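3-oxoacyl-[acyl-carrier-protein] synthase from Arabidopsis thaliana catalyses the condensation steps of mitochondrial fatty acid synthesis, adding two carbons from malonyl-ACP to a growing acyl chain. One contact in two of its structures: PDB 2IX4 (chain A, 1.95 Å), residues Thr177-Gly182 and His359-Ala364, and PDB 1W0I (chain B, 2.10 Å), residues Thr177-Gly182 and His359-Ala364. Both blocks share one frame: the second was fitted to the first on N, CA, C and O of the twelve residues, RMSD 0.11 Å. Numbering follows each deposited sequence.

Structure 1 (2IX4); sequences TACATG and HLLGAA. With 6NA (hexanoic acid), chain C.
The active site of this thiolase-fold enzyme lies where the turn into helix 181-195 meets the loop before helix 364-378. Cys179 and His359, both predicted catalytic residues, face each other across it. Cys179 SG lies 3.4 Å from His359 NE2 and meets the ring obliquely. SG is bonded to hexanoyl C at 1.7 Å, an acyl-enzyme. Cys179 N gives the acyl oxygen O a weak hydrogen bond of 3.1 Å; Phe419 N also hydrogen-bonds the group, consistent with an oxyanion hole. Acyl C6 lies 3.7 Å from Leu361 CB. Leu361 CD2 covers one face of the His359 ring, which Phe246 meets edge-to-face and His320 also touches. Thr181 CB packs on Gly362 O. Thr181 OG1 accepts from Thr177 N and donates to Ala178 O. Water 1 joins Cys179 O, Leu361 O and Gly182 N.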
loop_
_atom_site.group_PDB
_atom_site.type_symbol
_atom_site.label_atom_id
_atom_site.label_comp_id
_atom_site.label_asym_id
_atom_site.label_seq_id
_atom_site.Cartn_x
_atom_site.Cartn_y
_atom_site.Cartn_z
ATOM N N THR A 177 0.693 -3.630 3.669
ATOM C CA THR A 177 1.707 -4.095 4.607
ATOM C C THR A 177 1.601 -5.611 4.768
ATOM O O THR A 177 1.648 -6.131 5.887
ATOM C CB THR A 177 1.541 -3.416 5.986
ATOM O OG1 THR A 177 0.164 -3.472 6.377
ATOM C CG2 THR A 177 1.975 -1.954 5.938
ATOM N N ALA A 178 1.457 -6.306 3.640
ATOM C CA ALA A 178 1.288 -7.763 3.607
ATOM C C ALA A 178 0.087 -8.222 4.437
ATOM O O ALA A 178 -1.034 -7.757 4.217
ATOM C CB ALA A 178 2.585 -8.483 4.029
ATOM N N CYS A 179 0.312 -9.110 5.401
ATOM C CA CYS A 179 -0.793 -9.655 6.192
ATOM C C CYS A 179 -1.282 -8.729 7.317
ATOM O O CYS A 179 -2.217 -9.072 8.043
ATOM C CB CYS A 179 -0.455 -11.055 6.702
ATOM S SG CYS A 179 -0.147 -12.232 5.343
ATOM N N ALA A 180 -0.664 -7.554 7.438
ATOM C CA ALA A 180 -1.146 -6.510 8.345
ATOM C C ALA A 180 -1.930 -5.418 7.605
ATOM O O ALA A 180 -2.368 -4.442 8.215
ATOM C CB ALA A 180 0.013 -5.904 9.118
ATOM N N THR A 181 -2.111 -5.610 6.296
ATOM C CA THR A 181 -2.701 -4.615 5.399
ATOM C C THR A 181 -4.023 -4.039 5.919
ATOM O O THR A 181 -4.187 -2.819 5.980
ATOM C CB THR A 181 -2.872 -5.195 3.970
ATOM O OG1 THR A 181 -1.584 -5.341 3.359
ATOM C CG2 THR A 181 -3.738 -4.294 3.094
ATOM N N GLY A 182 -4.945 -4.919 6.302
ATOM C CA GLY A 182 -6.257 -4.500 6.805
ATOM C C GLY A 182 -6.186 -3.723 8.107
ATOM O O GLY A 182 -7.033 -2.872 8.375
ATOM N N HIS A 359 -6.351 -17.949 6.726
ATOM C CA HIS A 359 -5.593 -16.704 6.682
ATOM C C HIS A 359 -6.072 -15.830 5.520
ATOM O O HIS A 359 -5.753 -16.100 4.356
ATOM C CB HIS A 359 -4.094 -16.994 6.553
ATOM C CG HIS A 359 -3.218 -15.828 6.893
ATOM N ND1 HIS A 359 -3.674 -14.527 6.907
ATOM C CD2 HIS A 359 -1.902 -15.767 7.203
ATOM C CE1 HIS A 359 -2.683 -13.718 7.235
ATOM N NE2 HIS A 359 -1.597 -14.444 7.418
ATOM N N LEU A 360 -6.834 -14.784 5.839
ATOM C CA LEU A 360 -7.395 -13.897 4.811
ATOM C C LEU A 360 -6.386 -12.875 4.280
ATOM O O LEU A 360 -6.751 -11.965 3.531
ATOM C CB LEU A 360 -8.666 -13.190 5.303
ATOM C CG LEU A 360 -9.915 -13.988 5.704
ATOM C CD1 LEU A 360 -11.156 -13.136 5.483
ATOM C CD2 LEU A 360 -10.058 -15.303 4.959
ATOM N N LEU A 361 -5.125 -13.033 4.683
ATOM C CA LEU A 361 -4.000 -12.250 4.171
ATOM C C LEU A 361 -4.202 -10.739 4.359
ATOM O O LEU A 361 -4.236 -10.264 5.492
ATOM C CB LEU A 361 -3.681 -12.637 2.712
ATOM C CG LEU A 361 -3.357 -14.116 2.408
ATOM C CD1 LEU A 361 -3.126 -14.337 0.915
ATOM C CD2 LEU A 361 -2.157 -14.625 3.202
ATOM N N GLY A 362 -4.346 -9.994 3.265
ATOM C CA GLY A 362 -4.583 -8.545 3.330
ATOM C C GLY A 362 -5.877 -8.145 4.016
ATOM O O GLY A 362 -6.005 -7.018 4.501
ATOM N N ALA A 363 -6.841 -9.064 4.055
ATOM C CA ALA A 363 -8.127 -8.807 4.698
ATOM C C ALA A 363 -8.180 -9.278 6.153
ATOM O O ALA A 363 -9.111 -8.934 6.884
ATOM C CB ALA A 363 -9.254 -9.442 3.894
ATOM N N ALA A 364 -7.181 -10.056 6.567
ATOM C CA ALA A 364 -7.148 -10.670 7.898
ATOM C C ALA A 364 -7.295 -9.659 9.034
ATOM O O ALA A 364 -8.112 -9.850 9.936
ATOM C CB ALA A 364 -5.873 -11.487 8.076
HETATM C CA 6NA C . 2.004 -13.036 3.787
HETATM C C 6NA C . 1.509 -12.206 4.948
HETATM O O 6NA C . 2.282 -11.513 5.589
HETATM C CB 6NA C . 2.116 -12.151 2.551
HETATM C CG 6NA C . 0.774 -12.037 1.830
HETATM C CD 6NA C . 0.474 -10.595 1.460
HETATM C C6 6NA C . -1.002 -10.299 1.589
HETATM O O HOH W 1 -4.425 -7.931 7.145
#

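Structure 2 (1W0I); sequences TACATG and HLLGAA.
The active site of the condensing enzyme is formed by this contact. Cys179 and His359, both predicted catalytic residues, face each other across it. Cys179 SG lies 3.6 Å from His359 NE2 and meets the ring obliquely. Leu361 CD2 covers one face of the His359 ring, which Phe246 meets edge-to-face and His320 also touches. The imidazole is thus packed from several directions. Thr181 CB packs on Gly362 O. Thr181 OG1 accepts from Thr177 N and donates to Ala178 O. Both bonds stay within segment 177-182 and tie the first turn of the helix to the residues just before it. Water 2 joins Cys179 O, Leu361 O and Gly182 N. It donates to the two carbonyls and accepts from the amide, and so bridges the two segments.

What differs
The sequences are identical, and the difference lies in the bound group. Hexanoic acid is present in structure 1 alone, joined to Cys179(A) SG through its atom C. It touches Ala178(A), Cys179(A), Leu361(A) and Gly362(A). Structure 2 lacks this thioester link and the acyl contacts with Ala178(B), Leu361(B) and Gly362(B). There the sulfur reaches into part of the place that the acyl group takes in structure 1: Cys179(B) SG stands 1.2 Å apart from the position of acyl atom C after superposition. That is too close for both atoms to be present. The side chains of Leu361(A) and Leu361(B), the first beside the acyl tail, keep their place, as do those of His359(A) and His359(B). The CA atoms coincide within the error. Thr181(A) and Thr181(B) also stay. OG1 keeps its hydrogen bonds to Thr177(A) N and Ala178(A) O, and likewise to Thr177(B) N and Ala178(B) O. Water 1 and water 2 occupy the same place.

Structure 2 (1W0I)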
loop_
_atom_site.group_PDB
_atom_site.type_symbol
_atom_site.label_atom_id
_atom_site.label_comp_id
_atom_site.label_asym_id
_atom_site.label_seq_id
_atom_site.Cartn_x
_atom_site.Cartn_y
_atom_site.Cartn_z
ATOM N N THR B 177 0.636 -3.651 3.700
ATOM C CA THR B 177 1.621 -4.185 4.618
ATOM C C THR B 177 1.470 -5.689 4.756
ATOM O O THR B 177 1.420 -6.221 5.863
ATOM C CB THR B 177 1.481 -3.514 5.995
ATOM O OG1 THR B 177 0.109 -3.534 6.404
ATOM C CG2 THR B 177 1.947 -2.058 5.923
ATOM N N ALA B 178 1.402 -6.369 3.613
ATOM C CA ALA B 178 1.259 -7.819 3.584
ATOM C C ALA B 178 0.086 -8.280 4.448
ATOM O O ALA B 178 -1.032 -7.809 4.277
ATOM C CB ALA B 178 2.564 -8.485 4.050
ATOM N N CYS B 179 0.349 -9.185 5.385
ATOM C CA CYS B 179 -0.700 -9.725 6.250
ATOM C C CYS B 179 -1.274 -8.733 7.261
ATOM O O CYS B 179 -2.222 -9.057 7.976
ATOM C CB CYS B 179 -0.170 -10.948 6.997
ATOM S SG CYS B 179 0.832 -12.038 5.957
ATOM N N ALA B 180 -0.704 -7.535 7.326
ATOM C CA ALA B 180 -1.177 -6.522 8.262
ATOM C C ALA B 180 -1.948 -5.428 7.544
ATOM O O ALA B 180 -2.468 -4.507 8.170
ATOM C CB ALA B 180 0.004 -5.915 9.014
ATOM N N THR B 181 -2.026 -5.545 6.226
ATOM C CA THR B 181 -2.710 -4.559 5.401
ATOM C C THR B 181 -4.043 -4.055 5.959
ATOM O O THR B 181 -4.261 -2.845 6.064
ATOM C CB THR B 181 -2.909 -5.111 3.977
ATOM O OG1 THR B 181 -1.625 -5.317 3.375
ATOM C CG2 THR B 181 -3.707 -4.133 3.123
ATOM N N GLY B 182 -4.928 -4.979 6.323
ATOM C CA GLY B 182 -6.218 -4.591 6.861
ATOM C C GLY B 182 -6.132 -3.748 8.120
ATOM O O GLY B 182 -6.930 -2.825 8.312
ATOM N N HIS B 359 -6.405 -17.881 6.711
ATOM C CA HIS B 359 -5.633 -16.638 6.723
ATOM C C HIS B 359 -6.064 -15.762 5.546
ATOM O O HIS B 359 -5.709 -16.040 4.401
ATOM C CB HIS B 359 -4.140 -16.973 6.609
ATOM C CG HIS B 359 -3.226 -15.813 6.857
ATOM N ND1 HIS B 359 -3.679 -14.520 7.006
ATOM C CD2 HIS B 359 -1.878 -15.754 6.976
ATOM C CE1 HIS B 359 -2.651 -13.716 7.208
ATOM N NE2 HIS B 359 -1.547 -14.439 7.194
ATOM N N LEU B 360 -6.825 -14.706 5.830
ATOM C CA LEU B 360 -7.299 -13.820 4.771
ATOM C C LEU B 360 -6.258 -12.811 4.281
ATOM O O LEU B 360 -6.577 -11.898 3.512
ATOM C CB LEU B 360 -8.581 -13.092 5.197
ATOM C CG LEU B 360 -9.836 -13.930 5.510
ATOM C CD1 LEU B 360 -11.056 -13.020 5.434
ATOM C CD2 LEU B 360 -9.993 -15.079 4.539
ATOM N N LEU B 361 -5.013 -12.983 4.718
ATOM C CA LEU B 361 -3.921 -12.116 4.279
ATOM C C LEU B 361 -4.238 -10.625 4.412
ATOM O O LEU B 361 -4.448 -10.115 5.512
ATOM C CB LEU B 361 -3.590 -12.445 2.816
ATOM C CG LEU B 361 -3.255 -13.920 2.556
ATOM C CD1 LEU B 361 -3.136 -14.215 1.061
ATOM C CD2 LEU B 361 -1.953 -14.251 3.268
ATOM N N GLY B 362 -4.275 -9.934 3.277
ATOM C CA GLY B 362 -4.564 -8.512 3.276
ATOM C C GLY B 362 -5.843 -8.136 4.001
ATOM O O GLY B 362 -5.960 -7.020 4.504
ATOM N N ALA B 363 -6.797 -9.062 4.068
ATOM C CA ALA B 363 -8.076 -8.807 4.733
ATOM C C ALA B 363 -8.150 -9.318 6.166
ATOM O O ALA B 363 -9.068 -8.970 6.905
ATOM C CB ALA B 363 -9.219 -9.425 3.918
ATOM N N ALA B 364 -7.188 -10.145 6.561
ATOM C CA ALA B 364 -7.189 -10.724 7.902
ATOM C C ALA B 364 -7.368 -9.712 9.036
ATOM O O ALA B 364 -8.188 -9.914 9.936
ATOM C CB ALA B 364 -5.912 -11.524 8.116
HETATM O O HOH W 2 -4.655 -7.880 7.070
#